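Local coordinates for protein probable tRNA pseudouridine synthase D (Methanosarcina mazei, PDB 1Z2Z) that probably isomerises uridine 13 of transfer RNA to pseudouridine, as a member of the TruD family of pseudouridine synthases, at residues 72-75 with 76-80; 61-64 with 65-68; 414-417 with 418-422. All coordinates share one frame; numbering follows the deposited sequence.

Contact 1 of 3, residues 72-75 with 76-80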
loop_
_atom_site.group_PDB
_atom_site.type_symbol
_atom_site.label_atom_id
_atom_site.label_comp_id
_atom_site.label_asym_id
_atom_site.label_seq_id
_atom_site.Cartn_x
_atom_site.Cartn_y
_atom_site.Cartn_z
ATOM N N LEU A 72 -15.110 -13.751 26.056
ATOM C CA LEU A 72 -14.528 -13.176 27.262
ATOM C C LEU A 72 -15.403 -12.033 27.803
ATOM O O LEU A 72 -15.083 -11.452 28.832
ATOM C CB LEU A 72 -13.113 -12.659 26.966
ATOM C CG LEU A 72 -12.057 -13.612 26.409
ATOM C CD1 LEU A 72 -10.948 -12.788 25.773
ATOM C CD2 LEU A 72 -11.505 -14.510 27.501
ATOM N N GLN A 73 -16.504 -11.726 27.119
ATOM C CA GLN A 73 -17.407 -10.655 27.547
ATOM C C GLN A 73 -16.647 -9.388 27.928
ATOM O O GLN A 73 -16.641 -8.987 29.092
ATOM C CB GLN A 73 -18.257 -11.081 28.748
ATOM C CG GLN A 73 -19.136 -12.282 28.518
ATOM C CD GLN A 73 -20.288 -12.022 27.595
ATOM O OE1 GLN A 73 -21.243 -11.350 27.957
ATOM N NE2 GLN A 73 -20.212 -12.557 26.391
ATOM N N VAL A 74 -15.987 -8.792 26.942
ATOM C CA VAL A 74 -15.236 -7.557 27.086
ATOM C C VAL A 74 -15.470 -6.823 25.777
ATOM O O VAL A 74 -15.934 -7.419 24.790
ATOM C CB VAL A 74 -13.730 -7.798 27.227
ATOM C CG1 VAL A 74 -13.456 -8.620 28.452
ATOM C CG2 VAL A 74 -13.183 -8.464 25.973
ATOM N N SER A 75 -15.161 -5.534 25.753
ATOM C CA SER A 75 -15.366 -4.766 24.525
ATOM C C SER A 75 -14.314 -5.160 23.490
ATOM O O SER A 75 -13.262 -5.698 23.827
ATOM C CB SER A 75 -15.281 -3.271 24.817
ATOM O OG SER A 75 -13.936 -2.873 25.008
ATOM N N GLN A 76 -14.598 -4.890 22.226
ATOM C CA GLN A 76 -13.658 -5.249 21.176
ATOM C C GLN A 76 -12.306 -4.552 21.331
ATOM O O GLN A 76 -11.270 -5.102 20.941
ATOM C CB GLN A 76 -14.267 -4.964 19.800
ATOM C CG GLN A 76 -14.268 -6.220 18.944
ATOM C CD GLN A 76 -15.122 -6.108 17.710
ATOM O OE1 GLN A 76 -16.302 -5.775 17.796
ATOM N NE2 GLN A 76 -14.542 -6.420 16.552
ATOM N N LYS A 77 -12.323 -3.352 21.914
ATOM C CA LYS A 77 -11.116 -2.570 22.158
ATOM C C LYS A 77 -10.104 -3.310 23.021
ATOM O O LYS A 77 -8.899 -3.166 22.834
ATOM C CB LYS A 77 -11.465 -1.246 22.858
ATOM C CG LYS A 77 -10.248 -0.382 23.207
ATOM C CD LYS A 77 -9.619 0.204 21.949
ATOM C CE LYS A 77 -8.217 0.751 22.205
ATOM N NZ LYS A 77 -8.153 1.587 23.441
ATOM N N ARG A 78 -10.584 -4.098 23.977
ATOM C CA ARG A 78 -9.684 -4.822 24.883
ATOM C C ARG A 78 -8.815 -5.816 24.161
ATOM O O ARG A 78 -7.912 -6.391 24.755
ATOM C CB ARG A 78 -10.473 -5.561 25.955
ATOM C CG ARG A 78 -11.782 -4.913 26.318
ATOM C CD ARG A 78 -11.616 -3.446 26.660
ATOM N NE ARG A 78 -10.526 -3.202 27.587
ATOM C CZ ARG A 78 -10.522 -2.198 28.448
ATOM N NH1 ARG A 78 -9.491 -2.027 29.271
ATOM N NH2 ARG A 78 -11.565 -1.381 28.496
ATOM N N ILE A 79 -9.108 -6.061 22.892
ATOM C CA ILE A 79 -8.270 -6.976 22.136
ATOM C C ILE A 79 -7.703 -6.215 20.929
ATOM O O ILE A 79 -8.454 -5.816 20.035
ATOM C CB ILE A 79 -9.066 -8.284 21.707
ATOM C CG1 ILE A 79 -8.504 -8.847 20.403
ATOM C CG2 ILE A 79 -10.564 -8.035 21.625
ATOM C CD1 ILE A 79 -7.491 -9.910 20.619
ATOM N N SER A 80 -6.391 -5.965 20.929
ATOM C CA SER A 80 -5.785 -5.240 19.811
ATOM C C SER A 80 -4.611 -5.907 19.130
ATOM O O SER A 80 -3.885 -6.718 19.706
ATOM C CB SER A 80 -5.411 -3.774 20.178
ATOM O OG SER A 80 -4.362 -3.646 21.117
#

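Contact 2 of 3, residues 61-64 with 65-68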
loop_
_atom_site.group_PDB
_atom_site.type_symbol
_atom_site.label_atom_id
_atom_site.label_comp_id
_atom_site.label_asym_id
_atom_site.label_seq_id
_atom_site.Cartn_x
_atom_site.Cartn_y
_atom_site.Cartn_z
ATOM N N THR A 61 -9.736 -10.756 10.895
ATOM C CA THR A 61 -9.422 -10.190 12.206
ATOM C C THR A 61 -10.606 -9.554 12.926
ATOM O O THR A 61 -10.825 -9.801 14.115
ATOM C CB THR A 61 -8.304 -9.145 12.097
ATOM O OG1 THR A 61 -7.169 -9.730 11.445
ATOM C CG2 THR A 61 -7.891 -8.672 13.479
ATOM N N HIS A 62 -11.378 -8.732 12.232
ATOM C CA HIS A 62 -12.490 -8.132 12.921
ATOM C C HIS A 62 -13.397 -9.226 13.438
ATOM O O HIS A 62 -13.806 -9.200 14.607
ATOM C CB HIS A 62 -13.253 -7.170 12.027
ATOM C CG HIS A 62 -12.716 -5.768 12.061
ATOM N ND1 HIS A 62 -11.408 -5.475 12.404
ATOM C CD2 HIS A 62 -13.291 -4.581 11.746
ATOM C CE1 HIS A 62 -11.204 -4.174 12.296
ATOM N NE2 HIS A 62 -12.331 -3.610 11.896
ATOM N N HIS A 63 -13.686 -10.210 12.589
ATOM C CA HIS A 63 -14.552 -11.308 12.990
ATOM C C HIS A 63 -14.012 -12.093 14.200
ATOM O O HIS A 63 -14.769 -12.391 15.123
ATOM C CB HIS A 63 -14.805 -12.251 11.809
ATOM C CG HIS A 63 -15.854 -13.277 12.089
ATOM N ND1 HIS A 63 -15.562 -14.508 12.634
ATOM C CD2 HIS A 63 -17.204 -13.218 11.995
ATOM C CE1 HIS A 63 -16.685 -15.164 12.865
ATOM N NE2 HIS A 63 -17.697 -14.403 12.486
ATOM N N LEU A 64 -12.711 -12.384 14.211
ATOM C CA LEU A 64 -12.081 -13.121 15.304
ATOM C C LEU A 64 -12.173 -12.379 16.633
ATOM O O LEU A 64 -12.589 -12.931 17.653
ATOM C CB LEU A 64 -10.611 -13.363 14.988
ATOM C CG LEU A 64 -9.910 -14.528 15.694
ATOM C CD1 LEU A 64 -8.400 -14.305 15.622
ATOM C CD2 LEU A 64 -10.349 -14.642 17.140
ATOM N N THR A 65 -11.745 -11.125 16.620
ATOM C CA THR A 65 -11.765 -10.298 17.812
ATOM C C THR A 65 -13.202 -10.155 18.285
ATOM O O THR A 65 -13.471 -10.119 19.482
ATOM C CB THR A 65 -11.156 -8.900 17.514
ATOM O OG1 THR A 65 -11.908 -8.259 16.478
ATOM C CG2 THR A 65 -9.720 -9.046 17.039
ATOM N N ARG A 66 -14.138 -10.080 17.353
ATOM C CA ARG A 66 -15.528 -9.951 17.760
ATOM C C ARG A 66 -15.984 -11.275 18.412
ATOM O O ARG A 66 -16.880 -11.281 19.256
ATOM C CB ARG A 66 -16.401 -9.607 16.558
ATOM C CG ARG A 66 -17.801 -9.192 16.934
ATOM C CD ARG A 66 -18.799 -10.188 16.425
ATOM N NE ARG A 66 -19.642 -9.671 15.359
ATOM C CZ ARG A 66 -20.294 -10.456 14.509
ATOM N NH1 ARG A 66 -20.179 -11.769 14.617
ATOM N NH2 ARG A 66 -21.068 -9.942 13.561
ATOM N N THR A 67 -15.352 -12.384 18.016
ATOM C CA THR A 67 -15.658 -13.693 18.571
ATOM C C THR A 67 -15.016 -13.808 19.950
ATOM O O THR A 67 -15.665 -14.205 20.913
ATOM C CB THR A 67 -15.137 -14.841 17.653
ATOM O OG1 THR A 67 -15.963 -14.929 16.494
ATOM C CG2 THR A 67 -15.163 -16.182 18.363
ATOM N N LEU A 68 -13.744 -13.459 20.063
ATOM C CA LEU A 68 -13.113 -13.540 21.369
ATOM C C LEU A 68 -13.771 -12.575 22.332
ATOM O O LEU A 68 -13.920 -12.895 23.507
ATOM C CB LEU A 68 -11.631 -13.205 21.292
ATOM C CG LEU A 68 -10.758 -14.205 20.561
ATOM C CD1 LEU A 68 -9.334 -13.698 20.633
ATOM C CD2 LEU A 68 -10.867 -15.598 21.213
#

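Contact 3 of 3, residues 414-417 with 418-422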
loop_
_atom_site.group_PDB
_atom_site.type_symbol
_atom_site.label_atom_id
_atom_site.label_comp_id
_atom_site.label_asym_id
_atom_site.label_seq_id
_atom_site.Cartn_x
_atom_site.Cartn_y
_atom_site.Cartn_z
ATOM N N PHE A 414 10.100 -13.793 1.501
ATOM C CA PHE A 414 10.949 -12.662 1.839
ATOM C C PHE A 414 10.397 -11.952 3.070
ATOM O O PHE A 414 9.606 -12.528 3.820
ATOM C CB PHE A 414 10.987 -11.716 0.649
ATOM C CG PHE A 414 9.624 -11.336 0.142
ATOM C CD1 PHE A 414 8.939 -10.257 0.680
ATOM C CD2 PHE A 414 9.025 -12.047 -0.879
ATOM C CE1 PHE A 414 7.662 -9.902 0.208
ATOM C CE2 PHE A 414 7.753 -11.696 -1.351
ATOM C CZ PHE A 414 7.084 -10.624 -0.810
HETATM N N MSE A 415 10.827 -10.717 3.300
HETATM C CA MSE A 415 10.303 -9.967 4.431
HETATM C C MSE A 415 10.296 -8.483 4.182
HETATM O O MSE A 415 11.186 -7.950 3.529
HETATM C CB MSE A 415 11.072 -10.264 5.695
HETATM C CG MSE A 415 12.469 -9.809 5.679
HETATM SE SE MSE A 415 12.938 -9.696 7.509
HETATM C CE MSE A 415 12.490 -7.790 7.698
ATOM N N LEU A 416 9.270 -7.829 4.702
ATOM C CA LEU A 416 9.091 -6.400 4.534
ATOM C C LEU A 416 8.871 -5.697 5.891
ATOM O O LEU A 416 8.476 -6.329 6.860
ATOM C CB LEU A 416 7.905 -6.174 3.595
ATOM C CG LEU A 416 8.175 -6.030 2.092
ATOM C CD1 LEU A 416 9.356 -6.855 1.658
ATOM C CD2 LEU A 416 6.926 -6.414 1.334
ATOM N N PRO A 417 9.167 -4.386 5.981
ATOM C CA PRO A 417 8.991 -3.619 7.224
ATOM C C PRO A 417 7.590 -3.034 7.307
ATOM O O PRO A 417 6.995 -2.731 6.278
ATOM C CB PRO A 417 10.029 -2.525 7.081
ATOM C CG PRO A 417 9.908 -2.204 5.612
ATOM C CD PRO A 417 9.963 -3.604 5.014
ATOM N N LYS A 418 7.071 -2.844 8.518
ATOM C CA LYS A 418 5.719 -2.300 8.661
ATOM C C LYS A 418 5.491 -1.082 7.780
ATOM O O LYS A 418 6.251 -0.119 7.833
ATOM C CB LYS A 418 5.409 -1.918 10.111
ATOM C CG LYS A 418 6.421 -1.009 10.764
ATOM C CD LYS A 418 5.799 -0.252 11.923
ATOM C CE LYS A 418 6.860 0.368 12.823
ATOM N NZ LYS A 418 6.221 1.301 13.802
ATOM N N GLY A 419 4.433 -1.139 6.977
ATOM C CA GLY A 419 4.113 -0.042 6.098
ATOM C C GLY A 419 4.285 -0.434 4.652
ATOM O O GLY A 419 3.776 0.250 3.772
ATOM N N SER A 420 5.008 -1.519 4.390
ATOM C CA SER A 420 5.201 -1.977 3.015
ATOM C C SER A 420 4.276 -3.153 2.695
ATOM O O SER A 420 3.837 -3.860 3.599
ATOM C CB SER A 420 6.666 -2.359 2.774
ATOM O OG SER A 420 7.112 -3.326 3.704
ATOM N N TYR A 421 3.992 -3.350 1.405
ATOM C CA TYR A 421 3.088 -4.403 0.926
ATOM C C TYR A 421 3.746 -5.456 0.030
ATOM O O TYR A 421 4.629 -5.142 -0.762
ATOM C CB TYR A 421 1.937 -3.750 0.170
ATOM C CG TYR A 421 1.096 -2.843 1.033
ATOM C CD1 TYR A 421 0.106 -3.369 1.873
ATOM C CD2 TYR A 421 1.268 -1.456 0.994
ATOM C CE1 TYR A 421 -0.698 -2.537 2.647
ATOM C CE2 TYR A 421 0.472 -0.614 1.765
ATOM C CZ TYR A 421 -0.517 -1.161 2.588
ATOM O OH TYR A 421 -1.356 -0.323 3.300
ATOM N N ALA A 422 3.289 -6.701 0.151
ATOM C CA ALA A 422 3.823 -7.819 -0.628
ATOM C C ALA A 422 3.532 -7.707 -2.121
ATOM O O ALA A 422 4.313 -8.182 -2.943
ATOM C CB ALA A 422 3.266 -9.134 -0.106
#

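Contact 1 of 3, residues 72-75 with 76-80
Val74 lies across the first carbons of the Arg78 side chain, its CB 3.6 Å from Arg78 CG and its CG2 3.8 Å from that same carbon. Arg78 CG stands beside its own backbone N (chi1 -29°), which swings the chain back over the residues just before it. There CG also approaches Ser75 O, while CD passes Ser75 OG. Bends at chi2 and chi3 carry the chain past Ser75 and leave the guanidinium with its edge toward OG, which lies near its plane. Lys77 comes to the same hydroxyl by its CB, 3.7 Å from Ser75 OG, before its chain runs away. The backbone here makes a short 3-10 turn, 76-78, part of the link between helix 61-72 and strand 79-81 of the mixed sheet. Arg78 N donates to Ser75 O at 3.1 Å, with the donor well above the carbonyl plane and an N-H...O angle of 142°. One residue on, Ile79 N repeats the three-residue step to Gln76 O, also at 3.1 Å. From this turn Arg78 and Ser80 go on to backbone hydrogen bonds with Phe98 and Ser96 of strand 90-98, and Ile79 packs on Ile95.

Contact 2 of 3, residues 61-64 with 65-68
Thr65 folds back over the preceding helical turn, with CB 3.5 Å from Thr61 O. A chi1 of 59° turns OG1 back along the helix, to His62 O at 2.8 Å and Thr61 O at 3.0 Å; the hydroxyl has one proton for both and also accepts from Gln76 NE2. The remaining branch, CG2, lies 4.0 Å from Thr61 CG2 on one flank and meets Ile79 on the other. Thr67 doubles the hold on His63 O: its backbone N and its OG1, the latter at 3.1 Å, arrive from opposite faces of the carbonyl plane. A valine here would probably leave His63 O without this second donor, its carbonyl gripped from one face alone. His63 and Arg66 meet obliquely, NE2 nearest NH1, with ring and guanidinium planes 53° apart. Leu64 and Leu68 point the same way, side by side, with Leu64 CD2 3.5 Å from Leu68 CG, and Leu64 continues onto Leu54 of strand 49-57. Straight bonds such as Leu68 N to Leu64 O, 2.7 Å, complete the i to i+4 hydrogen-bond pattern of an amphipathic alpha-helix, with threonine hydroxyls turned back on its carbonyls and its buried side laid on the sheet.

Contact 3 of 3, residues 414-417 with 418-422
Two hydrogen bonds from Ser420 converge on Pro417 O. The hydroxyl OG donates at 2.6 Å, lying in the carbonyl plane on a lone pair, and the backbone N donates at 3.0 Å, nearly in line with the C=O bond and with an N-H...O angle of 155°. A chi1 of 56° folds OG back over the Ser420 backbone toward the bend. The first bond sets the rotation of the hydroxyl; the two together grip the carbonyl of Pro417. The backbone bond closes a type II beta turn, Pro417 to Ser420, which the hydroxyl reinforces; Gly419 takes the third position with positive phi, where a beta carbon would collide with the carbonyl oxygen of Lys418. The turn ends strand 408-417 and sends the chain back toward helix 423-430. Lys418 extends away from the bend and gives its NZ to Gly128 O.

Van der Waals contacts line the inside of the reversal. Leu416 approaches Ser420 with CB and CG, CG lying 4.0 Å from Ser420 CB, while its CD2 branch reaches onward to Tyr421 O at 3.4 Å. The Pro417 ring brings CD close to the same hydroxyl, which therefore lies against both Pro417 CD and Leu416 CB. Farther from the bend comes an apolar pair: the methyl of Ala422 meets the edge of the Phe414 ring, near its plane, CB to CZ 4.2 Å. Phe414 and Ala422 both pack on Phe135 of strand 130-142, and Ala422 lies about 7 Å, side chain to side chain, from Asp86, the predicted nucleophile.

From the N terminus, contact 2 comes first, within helix 61-72 and with no loop to close; contact 1 then turns the chain out of that helix into strand 79-81. These two are in series, yet they touch: the side-chain amide of Gln76 and the side chain of Ile79 return to Thr65, tying helix to strand. Contact 3 follows far along the sequence, closing the tight turn after strand 408-417 and before helix 423-430. None of the three nests in or crosses another. Contact 3 touches neither of the others, its centre about 28 Å from that of contact 1, but contacts 1 and 3 both reach the same mixed sheet, at strands 79-81 and 408-417.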